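Local coordinates for protein rubber oxygenase (Streptomyces sp., PDB 5O1L) that cleaves poly(cis-1,4-isoprene) rubber oxidatively as a heme b-dependent oxygenase, adding O2 to its double bonds and releasing oligo-isoprenoids with keto and aldehyde ends, at residues A[224-238]-A[257-271]. Numbering follows the deposited sequence. Where two conformers were deposited one is given.
Sequences QADIMVTWHSLATFV and YLHVWQVSAHMLGVS. With HEM (protoporphyrin IX containing Fe), chain C.
Trp-231 presents the face of its indole to the edge of Trp-261, a T-shaped pair with planes at 85° and the centroid of the five-membered ring of Trp-231 5.4 Å from that of the six-membered ring of Trp-261. With CG of Trp-231 turned opposite the backbone N (chi1 -171°), the indole extends across to the other helix, where NE1 donates to Trp-261 O at 3.0 Å, nearly straight at 171°. The bond lies in the indole plane but comes from above the carbonyl plane, while Ala-265 N reaches the same oxygen from the opposite face; a buried indole N-H is thereby satisfied by a carbonyl that already accepts the Ala-265 N-H within helix 251-267. Ala-235 CB sits over the other tryptophan, 3.8 Å from the centroid of the five-membered ring of Trp-261, a CH-pi contact, and Leu-234 CB meets CH2 of that indole at 3.6 Å. Further along, the Tyr-257 hydroxyl abuts Val-238 and hydrogen-bonds to Tyr-134 of helix 127-142. Near the heme, Val-270 divides its branches: CG2 presses on Ile-227 CG2 at a tight 3.5 Å, whereas CG1 faces Met-228 SD. It follows Gly-269, whose positive phi closes a Schellman motif ending helix 251-267. The whole illustrates an antiparallel helix pair in an all-helical oxygenase domain of the globin clan, with Ile-227, Thr-230 and Leu-268 lining the heme b pocket.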
loop_
_atom_site.group_PDB
_atom_site.type_symbol
_atom_site.label_atom_id
_atom_site.label_comp_id
_atom_site.label_asym_id
_atom_site.label_seq_id
_atom_site.Cartn_x
_atom_site.Cartn_y
_atom_site.Cartn_z
ATOM N N GLN A 224 -13.304 4.803 -4.121
ATOM C CA GLN A 224 -12.542 5.692 -3.223
ATOM C C GLN A 224 -12.469 5.062 -1.838
ATOM O O GLN A 224 -11.425 5.119 -1.165
ATOM C CB GLN A 224 -13.222 7.058 -3.108
ATOM C CG GLN A 224 -13.217 7.880 -4.401
ATOM C CD GLN A 224 -11.964 8.651 -4.599
ATOM O OE1 GLN A 224 -11.446 8.754 -5.738
ATOM N NE2 GLN A 224 -11.409 9.138 -3.531
ATOM N N ALA A 225 -13.607 4.554 -1.358
ATOM C CA ALA A 225 -13.649 3.912 -0.037
ATOM C C ALA A 225 -12.695 2.725 0.010
ATOM O O ALA A 225 -11.953 2.537 0.991
ATOM C CB ALA A 225 -15.090 3.486 0.317
ATOM N N ASP A 226 -12.699 1.912 -1.037
ATOM C CA ASP A 226 -11.822 0.782 -1.102
ATOM C C ASP A 226 -10.303 1.194 -1.049
ATOM O O ASP A 226 -9.495 0.587 -0.313
ATOM C CB ASP A 226 -12.042 -0.031 -2.398
ATOM C CG ASP A 226 -13.422 -0.679 -2.515
ATOM O OD1 ASP A 226 -13.970 -1.053 -1.471
ATOM O OD2 ASP A 226 -13.792 -0.958 -3.692
ATOM N N ILE A 227 -9.992 2.261 -1.750
ATOM C CA ILE A 227 -8.614 2.756 -1.768
ATOM C C ILE A 227 -8.225 3.149 -0.333
ATOM O O ILE A 227 -7.110 2.822 0.136
ATOM C CB ILE A 227 -8.379 3.865 -2.774
ATOM C CG1 ILE A 227 -8.685 3.379 -4.199
ATOM C CG2 ILE A 227 -6.961 4.449 -2.650
ATOM C CD1 ILE A 227 -8.649 4.486 -5.200
ATOM N N MET A 228 -9.120 3.852 0.349
ATOM C CA MET A 228 -8.824 4.278 1.730
ATOM C C MET A 228 -8.710 3.132 2.727
ATOM O O MET A 228 -7.904 3.167 3.622
ATOM C CB MET A 228 -9.787 5.370 2.182
ATOM C CG MET A 228 -9.487 6.668 1.521
ATOM S SD MET A 228 -7.775 7.279 1.685
ATOM C CE MET A 228 -7.581 7.220 3.380
ATOM N N VAL A 229 -9.494 2.073 2.526
ATOM C CA VAL A 229 -9.295 0.870 3.323
ATOM C C VAL A 229 -7.895 0.361 3.204
ATOM O O VAL A 229 -7.202 0.034 4.194
ATOM C CB VAL A 229 -10.378 -0.200 2.968
ATOM C CG1 VAL A 229 -10.012 -1.515 3.624
ATOM C CG2 VAL A 229 -11.736 0.263 3.375
ATOM N N THR A 230 -7.430 0.175 1.979
ATOM C CA THR A 230 -6.094 -0.276 1.675
ATOM C C THR A 230 -5.053 0.721 2.283
ATOM O O THR A 230 -4.024 0.334 2.879
ATOM C CB THR A 230 -5.944 -0.569 0.186
ATOM O OG1 THR A 230 -6.734 -1.750 -0.038
ATOM C CG2 THR A 230 -4.506 -0.819 -0.124
ATOM N N TRP A 231 -5.332 2.026 2.142
ATOM C CA TRP A 231 -4.440 3.020 2.740
ATOM C C TRP A 231 -4.263 2.797 4.276
ATOM O O TRP A 231 -3.156 2.887 4.807
ATOM C CB TRP A 231 -5.056 4.401 2.468
ATOM C CG TRP A 231 -4.237 5.590 2.793
ATOM C CD1 TRP A 231 -3.485 6.333 1.914
ATOM C CD2 TRP A 231 -4.150 6.309 4.020
ATOM N NE1 TRP A 231 -2.934 7.436 2.527
ATOM C CE2 TRP A 231 -3.306 7.428 3.845
ATOM C CE3 TRP A 231 -4.652 6.110 5.296
ATOM C CZ2 TRP A 231 -3.083 8.360 4.838
ATOM C CZ3 TRP A 231 -4.399 7.027 6.290
ATOM C CH2 TRP A 231 -3.594 8.106 6.086
ATOM N N HIS A 232 -5.361 2.465 4.969
ATOM C CA HIS A 232 -5.291 2.203 6.403
ATOM C C HIS A 232 -4.490 0.954 6.721
ATOM O O HIS A 232 -3.849 0.903 7.765
ATOM C CB HIS A 232 -6.670 2.132 6.979
ATOM C CG HIS A 232 -7.259 3.489 7.151
ATOM N ND1 HIS A 232 -6.721 4.474 7.921
ATOM C CD2 HIS A 232 -8.372 4.036 6.583
ATOM C CE1 HIS A 232 -7.482 5.557 7.833
ATOM N NE2 HIS A 232 -8.502 5.299 7.048
ATOM N N SER A 233 -4.478 -0.007 5.806
ATOM C CA SER A 233 -3.677 -1.251 5.960
ATOM C C SER A 233 -2.200 -0.981 5.774
ATOM O O SER A 233 -1.413 -1.829 6.194
ATOM C CB SER A 233 -4.146 -2.325 5.006
ATOM O OG SER A 233 -3.631 -2.187 3.717
ATOM N N LEU A 234 -1.860 0.176 5.267
ATOM C CA LEU A 234 -0.509 0.638 5.025
ATOM C C LEU A 234 -0.142 1.686 6.013
ATOM O O LEU A 234 0.365 1.337 7.081
ATOM C CB LEU A 234 -0.397 1.168 3.565
ATOM C CG LEU A 234 -0.482 0.043 2.545
ATOM C CD1 LEU A 234 -0.865 0.566 1.160
ATOM C CD2 LEU A 234 0.862 -0.664 2.472
ATOM N N ALA A 235 -0.423 2.945 5.789
ATOM C CA ALA A 235 -0.004 4.054 6.669
ATOM C C ALA A 235 -0.400 3.874 8.143
ATOM O O ALA A 235 0.423 3.926 9.028
ATOM C CB ALA A 235 -0.558 5.338 6.160
ATOM N N THR A 236 -1.701 3.712 8.370
ATOM C CA THR A 236 -2.146 3.748 9.761
ATOM C C THR A 236 -1.619 2.521 10.500
ATOM O O THR A 236 -1.266 2.618 11.696
ATOM C CB THR A 236 -3.695 3.721 9.790
ATOM O OG1 THR A 236 -4.086 4.782 8.868
ATOM C CG2 THR A 236 -4.208 4.090 11.102
ATOM N N PHE A 237 -1.637 1.369 9.843
ATOM C CA PHE A 237 -1.105 0.147 10.446
ATOM C C PHE A 237 0.368 0.242 10.758
ATOM O O PHE A 237 0.807 -0.074 11.881
ATOM C CB PHE A 237 -1.326 -1.030 9.440
ATOM C CG PHE A 237 -0.593 -2.302 9.814
ATOM C CD1 PHE A 237 -1.020 -3.043 10.815
ATOM C CD2 PHE A 237 0.506 -2.673 9.079
ATOM C CE1 PHE A 237 -0.334 -4.295 11.128
ATOM C CE2 PHE A 237 1.206 -3.837 9.372
ATOM C CZ PHE A 237 0.751 -4.621 10.384
ATOM N N VAL A 238 1.178 0.702 9.830
ATOM C CA VAL A 238 2.616 0.766 10.067
ATOM C C VAL A 238 2.928 1.676 11.184
ATOM O O VAL A 238 3.791 1.340 12.033
ATOM C CB VAL A 238 3.360 1.149 8.770
ATOM C CG1 VAL A 238 4.822 1.471 9.006
ATOM C CG2 VAL A 238 3.240 0.055 7.824
ATOM N N TYR A 257 5.529 11.559 8.132
ATOM C CA TYR A 257 5.092 10.286 7.559
ATOM C C TYR A 257 3.629 10.345 7.133
ATOM O O TYR A 257 3.264 9.924 6.006
ATOM C CB TYR A 257 5.345 9.126 8.553
ATOM C CG TYR A 257 4.954 7.759 8.084
ATOM C CD1 TYR A 257 5.786 7.054 7.301
ATOM C CD2 TYR A 257 3.761 7.185 8.409
ATOM C CE1 TYR A 257 5.437 5.776 6.892
ATOM C CE2 TYR A 257 3.404 5.913 8.014
ATOM C CZ TYR A 257 4.253 5.234 7.225
ATOM O OH TYR A 257 3.867 3.953 6.759
ATOM N N LEU A 258 2.736 10.857 7.959
ATOM C CA LEU A 258 1.365 11.059 7.558
ATOM C C LEU A 258 1.260 11.906 6.297
ATOM O O LEU A 258 0.515 11.571 5.383
ATOM C CB LEU A 258 0.574 11.724 8.679
ATOM C CG LEU A 258 -0.890 12.064 8.352
ATOM C CD1 LEU A 258 -1.718 10.848 8.026
ATOM C CD2 LEU A 258 -1.462 12.751 9.586
ATOM N N HIS A 259 2.014 12.971 6.249
ATOM C CA HIS A 259 1.994 13.882 5.086
ATOM C C HIS A 259 2.373 13.178 3.819
ATOM O O HIS A 259 1.730 13.365 2.778
ATOM C CB HIS A 259 2.832 15.108 5.357
ATOM C CG HIS A 259 2.635 16.206 4.370
ATOM N ND1 HIS A 259 1.418 16.853 4.259
ATOM C CD2 HIS A 259 3.431 16.744 3.434
ATOM C CE1 HIS A 259 1.517 17.759 3.267
ATOM N NE2 HIS A 259 2.715 17.743 2.795
ATOM N N VAL A 260 3.427 12.374 3.861
ATOM C CA VAL A 260 3.764 11.560 2.666
ATOM C C VAL A 260 2.583 10.749 2.218
ATOM O O VAL A 260 2.288 10.684 1.000
ATOM C CB VAL A 260 4.982 10.681 2.952
ATOM C CG1 VAL A 260 5.219 9.671 1.843
ATOM C CG2 VAL A 260 6.231 11.447 3.218
ATOM N N TRP A 261 1.907 10.067 3.106
ATOM C CA TRP A 261 0.751 9.243 2.788
ATOM C C TRP A 261 -0.442 10.039 2.358
ATOM O O TRP A 261 -1.212 9.614 1.498
ATOM C CB TRP A 261 0.476 8.211 3.893
ATOM C CG TRP A 261 1.444 7.111 3.850
ATOM C CD1 TRP A 261 2.657 6.985 4.437
ATOM C CD2 TRP A 261 1.284 5.949 2.989
ATOM N NE1 TRP A 261 3.259 5.805 4.001
ATOM C CE2 TRP A 261 2.414 5.150 3.173
ATOM C CE3 TRP A 261 0.295 5.538 2.155
ATOM C CZ2 TRP A 261 2.579 3.928 2.497
ATOM C CZ3 TRP A 261 0.408 4.327 1.527
ATOM C CH2 TRP A 261 1.580 3.560 1.672
ATOM N N GLN A 262 -0.637 11.245 2.865
ATOM C CA GLN A 262 -1.735 12.098 2.429
ATOM C C GLN A 262 -1.497 12.552 0.974
ATOM O O GLN A 262 -2.404 12.447 0.156
ATOM C CB GLN A 262 -1.867 13.322 3.348
ATOM C CG GLN A 262 -2.352 13.089 4.778
ATOM C CD GLN A 262 -2.136 14.282 5.650
ATOM O OE1 GLN A 262 -1.154 15.025 5.537
ATOM N NE2 GLN A 262 -3.113 14.461 6.547
ATOM N N VAL A 263 -0.296 13.062 0.687
ATOM C CA VAL A 263 -0.014 13.518 -0.636
ATOM C C VAL A 263 -0.108 12.332 -1.582
ATOM O O VAL A 263 -0.669 12.446 -2.664
ATOM C CB VAL A 263 1.356 14.153 -0.685
ATOM C CG1 VAL A 263 1.850 14.350 -2.137
ATOM C CG2 VAL A 263 1.398 15.465 0.106
ATOM N N SER A 264 0.381 11.167 -1.146
ATOM C CA SER A 264 0.342 10.010 -2.061
ATOM C C SER A 264 -1.074 9.588 -2.356
ATOM O O SER A 264 -1.384 9.234 -3.497
ATOM C CB SER A 264 1.129 8.877 -1.480
ATOM O OG SER A 264 2.513 9.206 -1.325
ATOM N N ALA A 265 -1.977 9.600 -1.405
ATOM C CA ALA A 265 -3.399 9.309 -1.634
ATOM C C ALA A 265 -3.954 10.270 -2.653
ATOM O O ALA A 265 -4.650 9.852 -3.589
ATOM C CB ALA A 265 -4.168 9.415 -0.345
ATOM N N HIS A 266 -3.662 11.562 -2.528
ATOM C CA HIS A 266 -4.161 12.541 -3.552
ATOM C C HIS A 266 -3.602 12.179 -4.897
ATOM O O HIS A 266 -4.375 12.177 -5.888
ATOM C CB HIS A 266 -3.657 13.916 -3.138
ATOM C CG HIS A 266 -4.061 14.996 -4.075
ATOM N ND1 HIS A 266 -3.440 15.347 -5.265
ATOM C CD2 HIS A 266 -5.060 15.864 -3.908
ATOM C CE1 HIS A 266 -4.110 16.392 -5.782
ATOM N NE2 HIS A 266 -5.122 16.693 -4.986
ATOM N N MET A 267 -2.320 11.868 -4.991
ATOM C CA MET A 267 -1.727 11.608 -6.339
ATOM C C MET A 267 -2.233 10.320 -6.904
ATOM O O MET A 267 -2.300 10.168 -8.119
ATOM C CB MET A 267 -0.235 11.569 -6.209
ATOM C CG MET A 267 0.395 12.870 -5.742
ATOM S SD MET A 267 -0.036 14.296 -6.744
ATOM C CE MET A 267 0.781 13.937 -8.326
ATOM N N LEU A 268 -2.716 9.411 -6.106
ATOM C CA LEU A 268 -3.383 8.176 -6.612
ATOM C C LEU A 268 -4.797 8.412 -7.014
ATOM O O LEU A 268 -5.464 7.468 -7.509
ATOM C CB LEU A 268 -3.326 7.086 -5.555
ATOM C CG LEU A 268 -1.942 6.554 -5.306
ATOM C CD1 LEU A 268 -1.824 5.812 -3.940
ATOM C CD2 LEU A 268 -1.521 5.643 -6.424
ATOM N N GLY A 269 -5.339 9.621 -6.841
ATOM C CA GLY A 269 -6.685 9.903 -7.225
ATOM C C GLY A 269 -7.730 9.894 -6.151
ATOM O O GLY A 269 -8.912 10.052 -6.451
ATOM N N VAL A 270 -7.329 9.841 -4.878
ATOM C CA VAL A 270 -8.276 9.947 -3.774
ATOM C C VAL A 270 -8.657 11.440 -3.603
ATOM O O VAL A 270 -7.773 12.293 -3.535
ATOM C CB VAL A 270 -7.761 9.402 -2.489
ATOM C CG1 VAL A 270 -8.867 9.530 -1.430
ATOM C CG2 VAL A 270 -7.345 7.919 -2.689
ATOM N N SER A 271 -9.937 11.763 -3.584
ATOM C CA SER A 271 -10.371 13.101 -3.337
ATOM C C SER A 271 -9.928 13.548 -1.954
ATOM O O SER A 271 -10.004 12.772 -0.980
ATOM C CB SER A 271 -11.897 13.123 -3.332
ATOM O OG SER A 271 -12.339 14.381 -2.919
HETATM C CHA HEM C . -2.561 -2.191 -9.583
HETATM C CHB HEM C . -1.113 0.412 -5.885
HETATM C CHC HEM C . -5.502 0.157 -3.988
HETATM C CHD HEM C . -6.572 -3.254 -7.152
HETATM C C1A HEM C . -1.857 -1.412 -8.735
HETATM C C2A HEM C . -0.493 -1.029 -9.017
HETATM C C3A HEM C . -0.072 -0.330 -7.954
HETATM C C4A HEM C . -1.127 -0.217 -7.054
HETATM C CMA HEM C . 1.321 0.232 -7.810
HETATM C CAA HEM C . 0.358 -1.364 -10.266
HETATM C CBA HEM C . 0.985 -2.762 -10.109
HETATM C CGA HEM C . 2.120 -2.905 -11.057
HETATM O O1A HEM C . 1.760 -3.152 -12.214
HETATM O O2A HEM C . 3.333 -2.743 -10.640
HETATM C C1B HEM C . -2.211 0.604 -5.053
HETATM C C2B HEM C . -2.139 1.384 -3.865
HETATM C C3B HEM C . -3.342 1.366 -3.312
HETATM C C4B HEM C . -4.191 0.527 -4.144
HETATM C CMB HEM C . -0.935 2.127 -3.326
HETATM C CAB HEM C . -3.956 2.005 -2.175
HETATM C CBB HEM C . -3.335 2.909 -1.257
HETATM C C1C HEM C . -6.205 -0.809 -4.692
HETATM C C2C HEM C . -7.479 -1.332 -4.231
HETATM C C3C HEM C . -7.762 -2.277 -5.162
HETATM C C4C HEM C . -6.634 -2.344 -6.074
HETATM C CMC HEM C . -8.302 -0.822 -3.084
HETATM C CAC HEM C . -8.940 -3.156 -5.208
HETATM C CBC HEM C . -10.117 -3.125 -4.466
HETATM C C1D HEM C . -5.560 -3.260 -8.077
HETATM C C2D HEM C . -5.563 -4.101 -9.290
HETATM C C3D HEM C . -4.460 -3.823 -9.976
HETATM C C4D HEM C . -3.774 -2.773 -9.221
HETATM C CMD HEM C . -6.614 -5.113 -9.552
HETATM C CAD HEM C . -3.990 -4.474 -11.299
HETATM C CBD HEM C . -3.218 -5.735 -10.931
HETATM C CGD HEM C . -2.805 -6.446 -12.225
HETATM O O1D HEM C . -1.577 -6.570 -12.433
HETATM O O2D HEM C . -3.628 -6.897 -13.067
HETATM N NA HEM C . -2.244 -0.881 -7.546
HETATM N NB HEM C . -3.450 0.104 -5.138
HETATM N NC HEM C . -5.674 -1.436 -5.785
HETATM N ND HEM C . -4.499 -2.417 -8.122
HETATM FE FE HEM C . -3.990 -1.147 -6.670
#